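Local coordinates for protein putative aldolase (Bacteroides vulgatus ATCC 8482, PDB 3DXI) that is of unknown function but adopts a TIM-barrel fold and belongs in part to the HMGL-like family, at residues E35-Y40 with L244-N249; I5-L10 with L229-L234. One frame throughout, in Å; residues are numbered along the deposited sequence.

Contact 1: E35-Y40 with L244-N249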
loop_
_atom_site.group_PDB
_atom_site.type_symbol
_atom_site.label_atom_id
_atom_site.label_comp_id
_atom_site.label_asym_id
_atom_site.label_seq_id
_atom_site.Cartn_x
_atom_site.Cartn_y
_atom_site.Cartn_z
ATOM N N GLU A 35 10.231 -9.306 -21.823
ATOM C CA GLU A 35 10.569 -10.402 -20.919
ATOM C C GLU A 35 9.779 -10.458 -19.621
ATOM O O GLU A 35 10.164 -11.168 -18.690
ATOM C CB GLU A 35 12.066 -10.375 -20.598
ATOM C CG GLU A 35 12.949 -10.542 -21.822
ATOM C CD GLU A 35 14.397 -10.818 -21.469
ATOM O OE1 GLU A 35 14.691 -11.945 -21.010
ATOM O OE2 GLU A 35 15.237 -9.908 -21.644
ATOM N N LEU A 36 8.687 -9.705 -19.552
ATOM C CA LEU A 36 7.834 -9.709 -18.368
ATOM C C LEU A 36 6.463 -10.214 -18.809
ATOM O O LEU A 36 6.076 -10.038 -19.965
ATOM C CB LEU A 36 7.724 -8.293 -17.773
ATOM C CG LEU A 36 8.990 -7.707 -17.122
ATOM C CD1 LEU A 36 8.763 -6.253 -16.719
ATOM C CD2 LEU A 36 9.361 -8.528 -15.905
ATOM N N PRO A 37 5.714 -10.860 -17.901
ATOM C CA PRO A 37 4.395 -11.353 -18.309
ATOM C C PRO A 37 3.335 -10.250 -18.454
ATOM O O PRO A 37 2.277 -10.307 -17.824
ATOM C CB PRO A 37 4.060 -12.372 -17.216
ATOM C CG PRO A 37 4.722 -11.784 -16.002
ATOM C CD PRO A 37 6.058 -11.322 -16.543
ATOM N N ILE A 38 3.637 -9.252 -19.286
ATOM C CA ILE A 38 2.733 -8.131 -19.561
ATOM C C ILE A 38 2.288 -8.227 -21.021
ATOM O O ILE A 38 3.108 -8.215 -21.941
ATOM C CB ILE A 38 3.418 -6.764 -19.319
ATOM C CG1 ILE A 38 3.518 -6.480 -17.817
ATOM C CG2 ILE A 38 2.632 -5.656 -19.997
ATOM C CD1 ILE A 38 4.804 -6.929 -17.180
ATOM N N ASP A 39 0.976 -8.299 -21.216
ATOM C CA ASP A 39 0.371 -8.467 -22.529
ATOM C C ASP A 39 0.168 -7.231 -23.392
ATOM O O ASP A 39 0.305 -7.296 -24.614
ATOM C CB ASP A 39 -0.964 -9.177 -22.343
ATOM C CG ASP A 39 -0.833 -10.403 -21.469
ATOM O OD1 ASP A 39 -0.303 -11.416 -21.961
ATOM O OD2 ASP A 39 -1.232 -10.343 -20.287
ATOM N N TYR A 40 -0.185 -6.123 -22.755
ATOM C CA TYR A 40 -0.435 -4.863 -23.444
ATOM C C TYR A 40 0.425 -3.744 -22.888
ATOM O O TYR A 40 0.693 -3.685 -21.685
ATOM C CB TYR A 40 -1.902 -4.456 -23.289
ATOM C CG TYR A 40 -2.848 -5.134 -24.244
ATOM C CD1 TYR A 40 -3.362 -4.450 -25.343
ATOM C CD2 TYR A 40 -3.240 -6.458 -24.048
ATOM C CE1 TYR A 40 -4.248 -5.063 -26.222
ATOM C CE2 TYR A 40 -4.123 -7.082 -24.923
ATOM C CZ TYR A 40 -4.622 -6.376 -26.008
ATOM O OH TYR A 40 -5.482 -6.988 -26.887
ATOM N N LEU A 244 2.367 -17.319 -11.372
ATOM C CA LEU A 244 2.813 -16.585 -12.554
ATOM C C LEU A 244 4.335 -16.553 -12.621
ATOM O O LEU A 244 4.984 -16.035 -11.717
ATOM C CB LEU A 244 2.287 -15.144 -12.527
ATOM C CG LEU A 244 2.543 -14.290 -13.774
ATOM C CD1 LEU A 244 1.717 -14.845 -14.928
ATOM C CD2 LEU A 244 2.176 -12.839 -13.507
ATOM N N ASN A 245 4.907 -17.111 -13.683
ATOM C CA ASN A 245 6.356 -17.085 -13.824
ATOM C C ASN A 245 6.794 -15.659 -14.142
ATOM O O ASN A 245 6.241 -15.015 -15.030
ATOM C CB ASN A 245 6.822 -18.032 -14.930
ATOM C CG ASN A 245 8.316 -17.926 -15.188
ATOM O OD1 ASN A 245 9.119 -17.858 -14.252
ATOM N ND2 ASN A 245 8.700 -17.918 -16.462
ATOM N N VAL A 246 7.789 -15.173 -13.404
ATOM C CA VAL A 246 8.305 -13.820 -13.592
ATOM C C VAL A 246 9.831 -13.766 -13.569
ATOM O O VAL A 246 10.469 -14.420 -12.739
ATOM C CB VAL A 246 7.788 -12.874 -12.481
ATOM C CG1 VAL A 246 8.456 -11.504 -12.597
ATOM C CG2 VAL A 246 6.289 -12.732 -12.577
ATOM N N ASP A 247 10.412 -12.981 -14.475
ATOM C CA ASP A 247 11.864 -12.810 -14.509
ATOM C C ASP A 247 12.136 -11.583 -13.651
ATOM O O ASP A 247 12.032 -10.447 -14.115
ATOM C CB ASP A 247 12.377 -12.538 -15.922
ATOM C CG ASP A 247 13.894 -12.415 -15.968
ATOM O OD1 ASP A 247 14.492 -12.047 -14.938
ATOM O OD2 ASP A 247 14.489 -12.677 -17.032
ATOM N N PHE A 248 12.478 -11.827 -12.394
ATOM C CA PHE A 248 12.734 -10.755 -11.450
ATOM C C PHE A 248 13.999 -9.955 -11.728
ATOM O O PHE A 248 14.120 -8.812 -11.284
ATOM C CB PHE A 248 12.749 -11.336 -10.042
ATOM C CG PHE A 248 11.390 -11.760 -9.561
ATOM C CD1 PHE A 248 10.473 -10.812 -9.121
ATOM C CD2 PHE A 248 11.011 -13.102 -9.581
ATOM C CE1 PHE A 248 9.202 -11.191 -8.709
ATOM C CE2 PHE A 248 9.737 -13.495 -9.171
ATOM C CZ PHE A 248 8.830 -12.539 -8.733
ATOM N N ASN A 249 14.938 -10.549 -12.459
ATOM C CA ASN A 249 16.173 -9.851 -12.788
ATOM C C ASN A 249 15.797 -8.673 -13.674
ATOM O O ASN A 249 16.235 -7.544 -13.435
ATOM C CB ASN A 249 17.155 -10.787 -13.508
ATOM C CG ASN A 249 17.826 -11.773 -12.556
ATOM O OD1 ASN A 249 17.416 -11.922 -11.406
ATOM N ND2 ASN A 249 18.862 -12.458 -13.039
HETATM O O HOH W 1 13.242 -13.603 -19.582
HETATM O O HOH W 2 8.914 -13.124 -17.278
#

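Contact 2: I5-L10 with L229-L234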
loop_
_atom_site.group_PDB
_atom_site.type_symbol
_atom_site.label_atom_id
_atom_site.label_comp_id
_atom_site.label_asym_id
_atom_site.label_seq_id
_atom_site.Cartn_x
_atom_site.Cartn_y
_atom_site.Cartn_z
ATOM N N ILE A 5 -2.493 -8.498 -18.611
ATOM C CA ILE A 5 -1.890 -7.457 -17.789
ATOM C C ILE A 5 -1.405 -6.340 -18.707
ATOM O O ILE A 5 -0.666 -6.584 -19.661
ATOM C CB ILE A 5 -0.710 -8.026 -16.971
ATOM C CG1 ILE A 5 -1.236 -9.091 -16.005
ATOM C CG2 ILE A 5 -0.007 -6.914 -16.204
ATOM C CD1 ILE A 5 -0.166 -9.794 -15.192
ATOM N N LEU A 6 -1.844 -5.118 -18.419
ATOM C CA LEU A 6 -1.476 -3.959 -19.224
ATOM C C LEU A 6 -0.668 -2.936 -18.440
ATOM O O LEU A 6 -1.062 -2.508 -17.353
ATOM C CB LEU A 6 -2.739 -3.291 -19.789
ATOM C CG LEU A 6 -2.579 -2.067 -20.703
ATOM C CD1 LEU A 6 -3.818 -1.927 -21.585
ATOM C CD2 LEU A 6 -2.371 -0.810 -19.868
ATOM N N ASP A 7 0.471 -2.547 -18.997
ATOM C CA ASP A 7 1.319 -1.553 -18.355
ATOM C C ASP A 7 1.206 -0.244 -19.124
ATOM O O ASP A 7 1.344 -0.214 -20.355
ATOM C CB ASP A 7 2.770 -2.030 -18.323
ATOM C CG ASP A 7 3.684 -1.055 -17.619
ATOM O OD1 ASP A 7 4.088 -0.055 -18.242
ATOM O OD2 ASP A 7 3.986 -1.278 -16.430
ATOM N N CYS A 8 0.932 0.835 -18.395
ATOM C CA CYS A 8 0.789 2.150 -19.005
ATOM C C CYS A 8 1.756 3.179 -18.430
ATOM O O CYS A 8 1.431 4.360 -18.335
ATOM C CB CYS A 8 -0.660 2.648 -18.864
ATOM S SG CYS A 8 -1.353 2.590 -17.183
ATOM N N THR A 9 2.954 2.726 -18.078
ATOM C CA THR A 9 3.978 3.598 -17.505
ATOM C C THR A 9 4.219 4.900 -18.278
ATOM O O THR A 9 4.093 5.991 -17.719
ATOM C CB THR A 9 5.329 2.846 -17.380
ATOM O OG1 THR A 9 5.138 1.629 -16.644
ATOM C CG2 THR A 9 6.352 3.707 -16.662
ATOM N N LEU A 10 4.560 4.792 -19.558
ATOM C CA LEU A 10 4.844 5.980 -20.371
ATOM C C LEU A 10 3.670 6.935 -20.573
ATOM O O LEU A 10 3.846 8.156 -20.561
ATOM C CB LEU A 10 5.394 5.568 -21.742
ATOM C CG LEU A 10 6.673 4.724 -21.745
ATOM C CD1 LEU A 10 7.125 4.490 -23.179
ATOM C CD2 LEU A 10 7.769 5.431 -20.952
ATOM N N LEU A 229 -1.160 1.327 -9.336
ATOM C CA LEU A 229 -0.724 0.090 -8.711
ATOM C C LEU A 229 0.674 -0.152 -9.269
ATOM O O LEU A 229 0.896 0.022 -10.467
ATOM C CB LEU A 229 -1.644 -1.061 -9.125
ATOM C CG LEU A 229 -1.130 -2.492 -8.956
ATOM C CD1 LEU A 229 -0.793 -2.772 -7.501
ATOM C CD2 LEU A 229 -2.192 -3.453 -9.448
ATOM N N LYS A 230 1.615 -0.527 -8.405
ATOM C CA LYS A 230 2.982 -0.794 -8.844
ATOM C C LYS A 230 3.027 -2.154 -9.534
ATOM O O LYS A 230 2.732 -3.188 -8.919
ATOM C CB LYS A 230 3.945 -0.759 -7.649
ATOM C CG LYS A 230 4.026 0.617 -7.002
ATOM C CD LYS A 230 5.162 0.735 -6.001
ATOM C CE LYS A 230 4.820 0.099 -4.674
ATOM N NZ LYS A 230 5.332 0.959 -3.571
HETATM N N MSE A 231 3.381 -2.145 -10.818
HETATM C CA MSE A 231 3.448 -3.373 -11.597
HETATM C C MSE A 231 4.307 -4.421 -10.901
HETATM O O MSE A 231 3.941 -5.592 -10.854
HETATM C CB MSE A 231 3.999 -3.083 -12.998
HETATM C CG MSE A 231 4.135 -4.319 -13.883
HETATM SE SE MSE A 231 2.440 -5.203 -14.232
HETATM C CE MSE A 231 1.871 -4.139 -15.764
ATOM N N GLU A 232 5.443 -4.002 -10.351
ATOM C CA GLU A 232 6.333 -4.934 -9.661
ATOM C C GLU A 232 5.645 -5.589 -8.466
ATOM O O GLU A 232 5.942 -6.735 -8.130
ATOM C CB GLU A 232 7.617 -4.229 -9.190
ATOM C CG GLU A 232 7.378 -3.064 -8.225
ATOM C CD GLU A 232 7.292 -1.736 -8.935
ATOM O OE1 GLU A 232 6.826 -1.710 -10.095
ATOM O OE2 GLU A 232 7.684 -0.714 -8.331
ATOM N N LEU A 233 4.737 -4.865 -7.816
ATOM C CA LEU A 233 4.028 -5.426 -6.666
ATOM C C LEU A 233 3.019 -6.464 -7.148
ATOM O O LEU A 233 2.851 -7.516 -6.533
ATOM C CB LEU A 233 3.305 -4.331 -5.874
ATOM C CG LEU A 233 2.555 -4.807 -4.627
ATOM C CD1 LEU A 233 3.486 -5.613 -3.731
ATOM C CD2 LEU A 233 2.014 -3.607 -3.868
ATOM N N LEU A 234 2.348 -6.158 -8.253
ATOM C CA LEU A 234 1.367 -7.076 -8.827
ATOM C C LEU A 234 2.039 -8.388 -9.222
ATOM O O LEU A 234 1.593 -9.459 -8.822
ATOM C CB LEU A 234 0.709 -6.453 -10.059
ATOM C CG LEU A 234 -0.263 -7.306 -10.879
ATOM C CD1 LEU A 234 -1.424 -7.781 -10.009
ATOM C CD2 LEU A 234 -0.774 -6.476 -12.058
#

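Contact 1: E35-Y40 with L244-N249
Pro37 is the centre of an inverse gamma turn, and its ring rests on the linker around Leu244 and Val246. The turn follows helix 23-34 and leads into strand 40-45 of the barrel. It is closed by a bond from Ile38 N to Leu36 O. The ring corner does most of the touching. Pro37 CG lies 3.7 Å from Leu244 CD2. The same carbon is 3.9 Å from Val246 CG2, and Asn245 O is 3.7 Å from Pro37 CG. Leu244 CG is anti to the backbone N (chi1 -174°), and both methyls of Leu244 meet the ring, CD1 at CB and CD2 at CG. Next along, Leu36 sets CD2 against the carbonyl oxygen of Asp247. The acidic end of the contact is different. The Glu35 and Asp247 side chains run alongside each other in the same direction. Their carboxylate planes are turned 86° apart, and Glu35 OE1 stands 4.0 Å from Asp247 OD2. One water donates to both, at 2.6 Å to Glu35 OE1 and 3.0 Å to Asp247 OD2. A second water donates to Glu35 O at 2.7 Å and accepts a weak bond from Asp247 N at 3.2 Å. Asp247 is also the N-cap of helix 248-265. Its OD1 takes a weak bond from Asn249 N and further bonds from Val250 N and from Asn298 ND2 of the second subunit. The two oxygens of Asp247 therefore serve different partners. OD1 ties the helix start to the dimer partner, while OD2 meets Glu35 through water. The bridging water probably eases the repulsion between two like charges, and the proline end is held by apolar contact.

Contact 2: I5-L10 with L229-L234
Ile5 and Asp7 both touch the methyl end of Met231, a residue modelled as selenomethionine. Ile5 CG2 lies 3.4 Å from Met231 CE, tighter than a usual carbon contact. It also meets Met231 SE at 3.6 Å. From the other residue, Asp7 CB approaches Met231 CE at 3.4 Å, and Asp7 OD2 reaches that methyl at 3.6 Å. The carbonyl oxygen of Leu6 comes near it too. Met231 starts with CG anti to the backbone N and then bends at chi2 (62°), where SE is placed, and again at chi3. It crosses both strand side chains obliquely. One helical turn on, Leu234 CD2 adds a looser contact with Ile5 CG2 at 4.2 Å. Ile38 and Ala217 also pack on Met231, and Leu234 lies against Ile215 and Ile208. The contact thus joins the first strand of the barrel, 4-7, to the start of helix 231-241, which follows the eighth strand. Asp7 is set from its other oxygen. Thr9 N donates to Asp7 OD1 at 3.0 Å, nearly straight at 164°, and comes from above the carboxylate plane. This makes an Asx turn at the end of the strand. Thr9 OG1 donates to the syn lone pair of the same OD1 at 2.5 Å, a short distance. Tyr29 OH bonds to that oxygen as well, and Ile219 N bonds to Thr9 OG1. The contact is buried, and the methyl of Met231 lies between strand and helix. It meets apolar carbon from Ile5 and Asp7, and also the oxygens Asp7 OD2 and Leu6 O. The grip of Thr9 N, Thr9 OG1 and Tyr29 OH on OD1 would hold the carboxylate in place, with OD2 against the methionine.

How the contacts relate
From the N terminus the chain passes through 5-10, the first barrel strand and the helix start after it, and then through 35-40, the turn before the second strand. Much later come 229-234 and 244-249. The segments alternate, so the loops closed by contact 2 and contact 1 cross. Contact 2 brings the start of helix 231-241 back to the first strand. Contact 1 brings the linker into helix 248-265 back to the turn ahead of the second. Asp39 OD2 with Ile5 N, and Tyr40 O with Asp7 N, probably bond between the early segments. Together the contacts tie the first strand and the turn before the second to the helices after the eighth, and both touch the second subunit.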